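Local atomic coordinates of dehydrogenase (PDB entry 3EZY), a protein that catalyses the NAD(+)-dependent oxidation of myo-inositol to scyllo-inosose and so probably acts in myo-inositol breakdown. Residues 16-27 against 282-293; 252-260 against 269-277. All coordinates share one frame; numbering follows the deposited sequence. Where two conformers were deposited one is given.

Contact 1. Residues 16-27 against 282-293; sequences IHAENLKMIDDA and RDSYLEELKTFI
R282 brings its guanidinium to N20 and E19 through a side chain that turns sharply beyond CB (chi2 86°). NH1 of R282 donates to OD1 of N20 at 2.9 Å; the N-H...O angle is only 130°, and the donor arrives from above the carbonyl plane. NH2 of R282 forms a salt bridge with OE1 of E19 (3.6 Å), whose other oxygen pairs with K46. Cut back to an alanine, this arginine is likely to leave the N20 carbonyl without its NH1 donor and E19 with one counter-charge fewer. ND2 of N20 donates to a water 2.7 Å away, which also meets ND1 of H17 (2.8 Å) and gives a weak bond to the carbonyl O of Y285. NE2 of H17 is taken by E94, so both ring nitrogens have partners. Helix 12-20 follows what is probably the glycine-rich turn of the Rossmann fold, and its residues 16-20 cross 282-293 at -66°. Farther along, the join is apolar: CD1 of I24 presses on CG of L289 (3.5 Å), while the CG2 branch of I24 meets CD1 of I293. CD1 of I293 also sits 3.4 Å from CB of A27, closer than usual for two carbons.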
loop_
_atom_site.group_PDB
_atom_site.type_symbol
_atom_site.label_atom_id
_atom_site.label_comp_id
_atom_site.label_asym_id
_atom_site.label_seq_id
_atom_site.Cartn_x
_atom_site.Cartn_y
_atom_site.Cartn_z
ATOM N N ILE A 16 -33.129 6.563 0.763
ATOM C CA ILE A 16 -32.135 6.213 -0.232
ATOM C C ILE A 16 -32.744 5.528 -1.448
ATOM O O ILE A 16 -32.463 5.912 -2.595
ATOM C CB ILE A 16 -31.002 5.364 0.395
ATOM C CG1 ILE A 16 -30.186 6.258 1.338
ATOM C CG2 ILE A 16 -30.089 4.740 -0.711
ATOM C CD1 ILE A 16 -29.207 5.485 2.274
ATOM N N HIS A 17 -33.553 4.493 -1.231
ATOM C CA HIS A 17 -34.166 3.762 -2.385
ATOM C C HIS A 17 -35.045 4.715 -3.237
ATOM O O HIS A 17 -34.965 4.728 -4.484
ATOM C CB HIS A 17 -35.008 2.574 -1.882
ATOM C CG HIS A 17 -34.197 1.438 -1.345
ATOM N ND1 HIS A 17 -33.178 0.845 -2.062
ATOM C CD2 HIS A 17 -34.297 0.739 -0.182
ATOM C CE1 HIS A 17 -32.677 -0.160 -1.359
ATOM N NE2 HIS A 17 -33.345 -0.246 -0.216
ATOM N N ALA A 18 -35.870 5.517 -2.558
ATOM C CA ALA A 18 -36.810 6.428 -3.237
ATOM C C ALA A 18 -36.049 7.440 -4.104
ATOM O O ALA A 18 -36.460 7.729 -5.222
ATOM C CB ALA A 18 -37.653 7.186 -2.209
ATOM N N GLU A 19 -34.957 7.989 -3.563
ATOM C CA GLU A 19 -34.097 8.923 -4.305
ATOM C C GLU A 19 -33.365 8.236 -5.453
ATOM O O GLU A 19 -33.274 8.814 -6.541
ATOM C CB GLU A 19 -33.149 9.673 -3.354
ATOM C CG GLU A 19 -33.925 10.768 -2.547
ATOM C CD GLU A 19 -33.158 11.336 -1.361
ATOM O OE1 GLU A 19 -31.972 10.967 -1.166
ATOM O OE2 GLU A 19 -33.767 12.146 -0.603
ATOM N N ASN A 20 -32.901 7.000 -5.249
ATOM C CA ASN A 20 -32.206 6.233 -6.301
ATOM C C ASN A 20 -33.090 5.925 -7.502
ATOM O O ASN A 20 -32.600 5.720 -8.606
ATOM C CB ASN A 20 -31.601 4.918 -5.760
ATOM C CG ASN A 20 -30.267 5.138 -5.000
ATOM O OD1 ASN A 20 -29.690 6.207 -5.059
ATOM N ND2 ASN A 20 -29.793 4.116 -4.302
ATOM N N LEU A 21 -34.397 5.861 -7.298
ATOM C CA LEU A 21 -35.293 5.579 -8.403
ATOM C C LEU A 21 -35.173 6.541 -9.595
ATOM O O LEU A 21 -35.429 6.141 -10.713
ATOM C CB LEU A 21 -36.723 5.361 -7.930
ATOM C CG LEU A 21 -36.838 3.921 -7.384
ATOM C CD1 LEU A 21 -38.021 3.726 -6.437
ATOM C CD2 LEU A 21 -36.863 2.871 -8.502
ATOM N N LYS A 22 -34.725 7.778 -9.379
ATOM C CA LYS A 22 -34.410 8.688 -10.495
ATOM C C LYS A 22 -33.166 8.264 -11.279
ATOM O O LYS A 22 -32.950 8.682 -12.412
ATOM C CB LYS A 22 -34.185 10.091 -9.970
ATOM C CG LYS A 22 -35.323 10.566 -9.091
ATOM C CD LYS A 22 -35.944 9.419 -8.302
ATOM C CE LYS A 22 -36.813 9.976 -7.213
ATOM N NZ LYS A 22 -37.574 11.156 -7.720
ATOM N N MET A 23 -32.345 7.433 -10.669
ATOM C CA MET A 23 -31.046 7.100 -11.224
ATOM C C MET A 23 -31.224 5.830 -12.002
ATOM O O MET A 23 -30.279 5.295 -12.600
ATOM C CB MET A 23 -30.068 6.809 -10.082
ATOM C CG MET A 23 -28.675 7.315 -10.270
ATOM S SD MET A 23 -28.584 9.012 -9.687
ATOM C CE MET A 23 -29.716 9.804 -10.832
ATOM N N ILE A 24 -32.435 5.307 -11.939
ATOM C CA ILE A 24 -32.669 4.024 -12.511
ATOM C C ILE A 24 -33.670 4.215 -13.596
ATOM O O ILE A 24 -34.631 4.970 -13.459
ATOM C CB ILE A 24 -33.226 3.037 -11.502
ATOM C CG1 ILE A 24 -32.308 2.967 -10.279
ATOM C CG2 ILE A 24 -33.364 1.682 -12.162
ATOM C CD1 ILE A 24 -32.699 1.929 -9.275
ATOM N N ASP A 25 -33.457 3.550 -14.709
ATOM C CA ASP A 25 -34.479 3.714 -15.687
ATOM C C ASP A 25 -35.378 2.576 -16.059
ATOM O O ASP A 25 -35.107 1.394 -15.777
ATOM C CB ASP A 25 -34.057 4.590 -16.858
ATOM C CG ASP A 25 -34.391 6.045 -16.597
ATOM O OD1 ASP A 25 -35.048 6.669 -17.467
ATOM O OD2 ASP A 25 -34.040 6.542 -15.484
ATOM N N ASP A 26 -36.494 2.997 -16.623
ATOM C CA ASP A 26 -37.672 2.177 -16.707
ATOM C C ASP A 26 -38.056 1.590 -15.350
ATOM O O ASP A 26 -38.536 0.461 -15.249
ATOM C CB ASP A 26 -37.534 1.163 -17.826
ATOM C CG ASP A 26 -37.705 1.811 -19.189
ATOM O OD1 ASP A 26 -36.825 2.629 -19.570
ATOM O OD2 ASP A 26 -38.736 1.531 -19.863
ATOM N N ALA A 27 -37.832 2.389 -14.305
ATOM C CA ALA A 27 -38.533 2.215 -13.051
ATOM C C ALA A 27 -38.888 3.619 -12.548
ATOM O O ALA A 27 -38.052 4.513 -12.588
ATOM C CB ALA A 27 -37.653 1.486 -12.054
ATOM N N ARG A 282 -24.320 3.970 -0.455
ATOM C CA ARG A 282 -25.234 4.407 -1.508
ATOM C C ARG A 282 -25.121 3.613 -2.811
ATOM O O ARG A 282 -26.152 3.255 -3.424
ATOM C CB ARG A 282 -25.032 5.908 -1.781
ATOM C CG ARG A 282 -25.504 6.376 -3.148
ATOM C CD ARG A 282 -26.967 6.716 -3.168
ATOM N NE ARG A 282 -27.275 8.009 -2.540
ATOM C CZ ARG A 282 -28.519 8.449 -2.283
ATOM N NH1 ARG A 282 -29.583 7.706 -2.595
ATOM N NH2 ARG A 282 -28.709 9.634 -1.708
ATOM N N ASP A 283 -23.894 3.335 -3.254
ATOM C CA ASP A 283 -23.728 2.598 -4.507
ATOM C C ASP A 283 -24.218 1.157 -4.411
ATOM O O ASP A 283 -24.766 0.637 -5.380
ATOM C CB ASP A 283 -22.281 2.580 -5.002
ATOM C CG ASP A 283 -22.147 1.867 -6.339
ATOM O OD1 ASP A 283 -22.883 2.245 -7.299
ATOM O OD2 ASP A 283 -21.328 0.902 -6.439
ATOM N N SER A 284 -24.023 0.510 -3.260
ATOM C CA SER A 284 -24.517 -0.882 -3.088
ATOM C C SER A 284 -26.048 -0.904 -3.087
ATOM O O SER A 284 -26.662 -1.792 -3.649
ATOM C CB SER A 284 -23.974 -1.526 -1.795
ATOM O OG SER A 284 -24.554 -0.967 -0.629
ATOM N N TYR A 285 -26.694 0.099 -2.486
ATOM C CA TYR A 285 -28.157 0.147 -2.591
ATOM C C TYR A 285 -28.643 0.405 -4.016
ATOM O O TYR A 285 -29.642 -0.186 -4.479
ATOM C CB TYR A 285 -28.728 1.208 -1.638
ATOM C CG TYR A 285 -28.694 0.808 -0.193
ATOM C CD1 TYR A 285 -29.365 -0.329 0.252
ATOM C CD2 TYR A 285 -28.039 1.600 0.739
ATOM C CE1 TYR A 285 -29.350 -0.702 1.601
ATOM C CE2 TYR A 285 -28.019 1.256 2.091
ATOM C CZ TYR A 285 -28.696 0.110 2.512
ATOM O OH TYR A 285 -28.641 -0.228 3.836
ATOM N N LEU A 286 -27.966 1.306 -4.726
ATOM C CA LEU A 286 -28.376 1.595 -6.082
ATOM C C LEU A 286 -28.307 0.303 -6.899
ATOM O O LEU A 286 -29.232 -0.021 -7.650
ATOM C CB LEU A 286 -27.426 2.613 -6.708
ATOM C CG LEU A 286 -27.696 2.820 -8.195
ATOM C CD1 LEU A 286 -29.081 3.504 -8.425
ATOM C CD2 LEU A 286 -26.565 3.632 -8.857
ATOM N N GLU A 287 -27.195 -0.413 -6.777
ATOM C CA GLU A 287 -26.998 -1.623 -7.587
ATOM C C GLU A 287 -27.941 -2.776 -7.204
ATOM O O GLU A 287 -28.385 -3.576 -8.067
ATOM C CB GLU A 287 -25.563 -2.093 -7.437
ATOM C CG GLU A 287 -25.227 -3.312 -8.286
ATOM C CD GLU A 287 -24.990 -2.963 -9.772
ATOM O OE1 GLU A 287 -25.092 -1.752 -10.175
ATOM O OE2 GLU A 287 -24.702 -3.924 -10.528
ATOM N N GLU A 288 -28.208 -2.879 -5.905
ATOM C CA GLU A 288 -29.186 -3.854 -5.390
ATOM C C GLU A 288 -30.581 -3.621 -6.000
ATOM O O GLU A 288 -31.273 -4.552 -6.422
ATOM C CB GLU A 288 -29.270 -3.745 -3.875
ATOM C CG GLU A 288 -30.284 -4.705 -3.292
ATOM C CD GLU A 288 -30.415 -4.554 -1.831
ATOM O OE1 GLU A 288 -30.537 -3.406 -1.349
ATOM O OE2 GLU A 288 -30.375 -5.582 -1.148
ATOM N N LEU A 289 -30.996 -2.366 -6.035
ATOM C CA LEU A 289 -32.330 -1.997 -6.536
ATOM C C LEU A 289 -32.463 -2.181 -8.055
ATOM O O LEU A 289 -33.497 -2.688 -8.552
ATOM C CB LEU A 289 -32.672 -0.564 -6.132
ATOM C CG LEU A 289 -34.018 0.009 -6.651
ATOM C CD1 LEU A 289 -35.085 -0.983 -6.356
ATOM C CD2 LEU A 289 -34.388 1.327 -5.987
ATOM N N LYS A 290 -31.435 -1.791 -8.810
ATOM C CA LYS A 290 -31.447 -2.080 -10.249
ATOM C C LYS A 290 -31.624 -3.585 -10.498
ATOM O O LYS A 290 -32.247 -3.985 -11.488
ATOM C CB LYS A 290 -30.151 -1.596 -10.927
ATOM C CG LYS A 290 -29.910 -0.111 -10.834
ATOM C CD LYS A 290 -28.689 0.246 -11.720
ATOM C CE LYS A 290 -28.351 1.755 -11.661
ATOM N NZ LYS A 290 -26.858 1.981 -11.965
ATOM N N THR A 291 -31.047 -4.407 -9.623
ATOM C CA THR A 291 -31.095 -5.862 -9.801
ATOM C C THR A 291 -32.507 -6.385 -9.545
ATOM O O THR A 291 -33.010 -7.206 -10.317
ATOM C CB THR A 291 -30.078 -6.625 -8.894
ATOM O OG1 THR A 291 -28.759 -6.114 -9.131
ATOM C CG2 THR A 291 -30.088 -8.134 -9.182
ATOM N N PHE A 292 -33.114 -5.916 -8.458
ATOM C CA PHE A 292 -34.516 -6.200 -8.153
ATOM C C PHE A 292 -35.449 -5.858 -9.335
ATOM O O PHE A 292 -36.332 -6.641 -9.711
ATOM C CB PHE A 292 -34.970 -5.420 -6.898
ATOM C CG PHE A 292 -36.465 -5.585 -6.596
ATOM C CD1 PHE A 292 -36.976 -6.837 -6.279
ATOM C CD2 PHE A 292 -37.336 -4.503 -6.664
ATOM C CE1 PHE A 292 -38.314 -7.029 -6.013
ATOM C CE2 PHE A 292 -38.703 -4.669 -6.385
ATOM C CZ PHE A 292 -39.189 -5.943 -6.065
ATOM N N ILE A 293 -35.274 -4.675 -9.891
ATOM C CA ILE A 293 -36.061 -4.216 -11.041
ATOM C C ILE A 293 -35.819 -5.098 -12.283
ATOM O O ILE A 293 -36.766 -5.485 -12.960
ATOM C CB ILE A 293 -35.723 -2.748 -11.330
ATOM C CG1 ILE A 293 -36.275 -1.883 -10.199
ATOM C CG2 ILE A 293 -36.260 -2.309 -12.725
ATOM C CD1 ILE A 293 -35.660 -0.489 -10.163
HETATM O O HOH W 1 -31.450 1.974 -3.950
#

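Contact 2. Residues 252-260 against 269-277; sequences ADNVRETTV and RGSRYLYFF
Two backbone hydrogen bonds join R256 and its neighbours to the chain around Y273: N of E257 donates to O of R272 (2.9 Å), almost in line with the carbonyl, and N of L274 to O of V255 (3.2 Å). They flank a single bridge between R256 and Y273. Water extends the polar contact: one molecule links T258 O and V260 O to N of S271, and another joins D253 OD1, N254 ND2 and Y273 OH.

Among the charged groups, the R256 side chain runs beside that of Y273 in an off-centre cation-pi contact, with the guanidinium carbon CZ of R256 4.3 Å from the Y273 ring centroid and the planes 42° apart. NH2 of R256 is bound within its own segment by OD2 of D253 (3.1 Å) and, beyond it, by D268 of the third subunit, which also accepts from Y273. CB of E257 lies over one guanidinium face of R272 and F276 over the opposite one; the E257-R272 salt bridge is long, and E279 is the stronger partner, in a salt bridge with NH1 of R272.

The main apolar contact is CG1 of V255 on CD1 of L274 (3.6 Å).

The pairing stands at the base of the hairpin 260-264/267-270, where the chain leaves strand 248-252 and returns to enter helix 277-298; A252 and V260 pair with an antiparallel strand of the second subunit.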
loop_
_atom_site.group_PDB
_atom_site.type_symbol
_atom_site.label_atom_id
_atom_site.label_comp_id
_atom_site.label_asym_id
_atom_site.label_seq_id
_atom_site.Cartn_x
_atom_site.Cartn_y
_atom_site.Cartn_z
ATOM N N ALA A 252 -10.542 -8.097 0.253
ATOM C CA ALA A 252 -11.160 -6.827 -0.185
ATOM C C ALA A 252 -10.979 -5.846 0.996
ATOM O O ALA A 252 -11.385 -6.153 2.114
ATOM C CB ALA A 252 -12.650 -7.040 -0.517
ATOM N N ASP A 253 -10.348 -4.694 0.746
ATOM C CA ASP A 253 -10.088 -3.694 1.779
ATOM C C ASP A 253 -11.217 -2.633 1.861
ATOM O O ASP A 253 -12.137 -2.565 1.016
ATOM C CB ASP A 253 -8.701 -3.052 1.535
ATOM C CG ASP A 253 -8.107 -2.364 2.799
ATOM O OD1 ASP A 253 -8.638 -2.513 3.926
ATOM O OD2 ASP A 253 -7.069 -1.677 2.652
ATOM N N ASN A 254 -11.191 -1.844 2.936
ATOM C CA ASN A 254 -11.966 -0.639 3.009
ATOM C C ASN A 254 -11.635 0.388 1.925
ATOM O O ASN A 254 -10.562 0.378 1.347
ATOM C CB ASN A 254 -11.807 -0.004 4.405
ATOM C CG ASN A 254 -12.305 -0.928 5.476
ATOM O OD1 ASN A 254 -13.477 -1.265 5.475
ATOM N ND2 ASN A 254 -11.395 -1.467 6.295
ATOM N N VAL A 255 -12.597 1.279 1.685
ATOM C CA VAL A 255 -12.436 2.397 0.773
ATOM C C VAL A 255 -12.009 3.634 1.590
ATOM O O VAL A 255 -12.492 3.845 2.715
ATOM C CB VAL A 255 -13.772 2.607 0.032
ATOM C CG1 VAL A 255 -13.783 3.894 -0.752
ATOM C CG2 VAL A 255 -14.115 1.360 -0.869
ATOM N N ARG A 256 -11.087 4.436 1.044
ATOM C CA ARG A 256 -10.702 5.666 1.697
ATOM C C ARG A 256 -11.323 6.823 0.910
ATOM O O ARG A 256 -11.664 6.698 -0.271
ATOM C CB ARG A 256 -9.165 5.906 1.720
ATOM C CG ARG A 256 -8.217 4.733 2.026
ATOM C CD ARG A 256 -8.418 4.208 3.396
ATOM N NE ARG A 256 -7.423 3.208 3.804
ATOM C CZ ARG A 256 -7.523 1.900 3.584
ATOM N NH1 ARG A 256 -8.551 1.426 2.904
ATOM N NH2 ARG A 256 -6.605 1.067 4.050
ATOM N N GLU A 257 -11.420 7.965 1.554
ATOM C CA GLU A 257 -12.035 9.128 0.913
ATOM C C GLU A 257 -11.255 9.530 -0.339
ATOM O O GLU A 257 -11.827 9.968 -1.312
ATOM C CB GLU A 257 -12.035 10.310 1.888
ATOM C CG GLU A 257 -12.726 11.568 1.300
ATOM C CD GLU A 257 -12.439 12.865 2.092
ATOM O OE1 GLU A 257 -11.302 13.058 2.633
ATOM O OE2 GLU A 257 -13.359 13.718 2.111
ATOM N N THR A 258 -9.934 9.377 -0.314
ATOM C CA THR A 258 -9.160 9.977 -1.365
ATOM C C THR A 258 -7.901 9.098 -1.637
ATOM O O THR A 258 -7.596 8.230 -0.846
ATOM C CB THR A 258 -8.818 11.336 -0.812
ATOM O OG1 THR A 258 -9.580 12.407 -1.436
ATOM C CG2 THR A 258 -7.419 11.539 -0.663
ATOM N N THR A 259 -7.200 9.325 -2.756
ATOM C CA THR A 259 -5.947 8.634 -3.033
ATOM C C THR A 259 -4.720 9.395 -2.510
ATOM O O THR A 259 -3.589 9.034 -2.817
ATOM C CB THR A 259 -5.725 8.323 -4.524
ATOM O OG1 THR A 259 -5.506 9.541 -5.253
ATOM C CG2 THR A 259 -6.883 7.512 -5.101
ATOM N N VAL A 260 -4.936 10.406 -1.684
ATOM C CA VAL A 260 -3.841 11.263 -1.222
ATOM C C VAL A 260 -3.110 10.691 -0.030
ATOM O O VAL A 260 -3.731 10.121 0.899
ATOM C CB VAL A 260 -4.385 12.715 -0.864
ATOM C CG1 VAL A 260 -3.260 13.658 -0.430
ATOM C CG2 VAL A 260 -5.114 13.326 -2.058
ATOM N N ARG A 269 0.922 9.047 5.854
ATOM C CA ARG A 269 -0.447 9.149 6.372
ATOM C C ARG A 269 -1.434 9.161 5.223
ATOM O O ARG A 269 -1.398 10.047 4.361
ATOM C CB ARG A 269 -0.636 10.453 7.172
ATOM C CG ARG A 269 0.413 10.614 8.287
ATOM C CD ARG A 269 0.158 11.862 9.143
ATOM N NE ARG A 269 -1.066 11.673 9.897
ATOM C CZ ARG A 269 -1.537 12.536 10.792
ATOM N NH1 ARG A 269 -0.863 13.667 11.032
ATOM N NH2 ARG A 269 -2.683 12.266 11.432
ATOM N N GLY A 270 -2.322 8.178 5.225
ATOM C CA GLY A 270 -3.360 8.050 4.190
ATOM C C GLY A 270 -4.624 8.811 4.539
ATOM O O GLY A 270 -4.730 9.341 5.629
ATOM N N SER A 271 -5.590 8.854 3.614
ATOM C CA SER A 271 -6.876 9.521 3.816
ATOM C C SER A 271 -7.764 8.790 4.832
ATOM O O SER A 271 -7.592 7.591 5.057
ATOM C CB SER A 271 -7.593 9.572 2.468
ATOM O OG SER A 271 -8.763 10.329 2.566
ATOM N N ARG A 272 -8.724 9.495 5.431
ATOM C CA ARG A 272 -9.680 8.859 6.328
ATOM C C ARG A 272 -10.491 7.745 5.608
ATOM O O ARG A 272 -10.742 7.792 4.412
ATOM C CB ARG A 272 -10.648 9.929 6.900
ATOM C CG ARG A 272 -11.607 10.520 5.844
ATOM C CD ARG A 272 -12.808 11.262 6.499
ATOM N NE ARG A 272 -13.818 11.743 5.543
ATOM C CZ ARG A 272 -14.906 11.073 5.150
ATOM N NH1 ARG A 272 -15.176 9.843 5.593
ATOM N NH2 ARG A 272 -15.743 11.648 4.288
ATOM N N TYR A 273 -10.931 6.758 6.371
ATOM C CA TYR A 273 -11.836 5.712 5.881
ATOM C C TYR A 273 -13.201 6.326 5.695
ATOM O O TYR A 273 -13.523 7.345 6.333
ATOM C CB TYR A 273 -11.964 4.590 6.940
ATOM C CG TYR A 273 -10.745 3.697 7.083
ATOM C CD1 TYR A 273 -9.456 4.179 6.854
ATOM C CD2 TYR A 273 -10.889 2.360 7.459
ATOM C CE1 TYR A 273 -8.360 3.342 6.965
ATOM C CE2 TYR A 273 -9.824 1.528 7.577
ATOM C CZ TYR A 273 -8.558 1.993 7.330
ATOM O OH TYR A 273 -7.495 1.122 7.468
ATOM N N LEU A 274 -14.021 5.704 4.849
ATOM C CA LEU A 274 -15.428 6.089 4.768
ATOM C C LEU A 274 -16.100 5.930 6.131
ATOM O O LEU A 274 -15.820 4.994 6.900
ATOM C CB LEU A 274 -16.181 5.271 3.751
ATOM C CG LEU A 274 -15.639 5.416 2.372
ATOM C CD1 LEU A 274 -16.533 4.595 1.414
ATOM C CD2 LEU A 274 -15.508 6.877 1.974
ATOM N N TYR A 275 -16.935 6.896 6.441
ATOM C CA TYR A 275 -17.348 7.073 7.799
ATOM C C TYR A 275 -18.866 7.290 7.894
ATOM O O TYR A 275 -19.514 6.802 8.814
ATOM C CB TYR A 275 -16.552 8.227 8.405
ATOM C CG TYR A 275 -16.795 8.414 9.854
ATOM C CD1 TYR A 275 -15.876 7.967 10.788
ATOM C CD2 TYR A 275 -17.971 9.029 10.309
ATOM C CE1 TYR A 275 -16.104 8.105 12.149
ATOM C CE2 TYR A 275 -18.211 9.179 11.680
ATOM C CZ TYR A 275 -17.259 8.718 12.588
ATOM O OH TYR A 275 -17.456 8.868 13.949
ATOM N N PHE A 276 -19.446 7.989 6.934
ATOM C CA PHE A 276 -20.886 8.215 6.991
ATOM C C PHE A 276 -21.668 7.181 6.190
ATOM O O PHE A 276 -21.140 6.545 5.260
ATOM C CB PHE A 276 -21.250 9.655 6.597
ATOM C CG PHE A 276 -20.476 10.690 7.358
ATOM C CD1 PHE A 276 -20.932 11.149 8.587
ATOM C CD2 PHE A 276 -19.254 11.161 6.868
ATOM C CE1 PHE A 276 -20.207 12.083 9.301
ATOM C CE2 PHE A 276 -18.518 12.095 7.576
ATOM C CZ PHE A 276 -18.998 12.557 8.804
ATOM N N PHE A 277 -22.935 7.012 6.564
ATOM C CA PHE A 277 -23.773 5.937 6.004
ATOM C C PHE A 277 -23.978 6.015 4.503
ATOM O O PHE A 277 -23.827 5.034 3.752
ATOM C CB PHE A 277 -25.131 5.964 6.708
ATOM C CG PHE A 277 -25.992 4.790 6.402
ATOM C CD1 PHE A 277 -25.963 3.662 7.215
ATOM C CD2 PHE A 277 -26.875 4.837 5.333
ATOM C CE1 PHE A 277 -26.810 2.553 6.958
ATOM C CE2 PHE A 277 -27.718 3.761 5.051
ATOM C CZ PHE A 277 -27.686 2.607 5.852
HETATM O O HOH W 2 -8.489 -1.262 6.286
HETATM O O HOH W 3 -5.944 5.666 5.147
HETATM O O HOH W 4 -5.167 7.899 0.973
#

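In the fold
The two contacts lie about 24 Å apart, centre to centre, with contact 2 nested inside the long loop that contact 1 closes. The chain passes from helix 12-20 through the rest of the Rossmann domain and the strands of the mixed sheet to residues 252-260, round the hairpin and back through 269-277, then directly into helix 277-298, which returns to the Rossmann domain at contact 1. F277, at the start of that helix, makes the physical connection: its CE2 packs on CD1 of I16 at 3.6 Å, and its ring also meets Y285. Contact 1 is mostly buried inside the subunit, reaching a neighbour only at M23, whereas contact 2 touches neighbouring subunits at many residues.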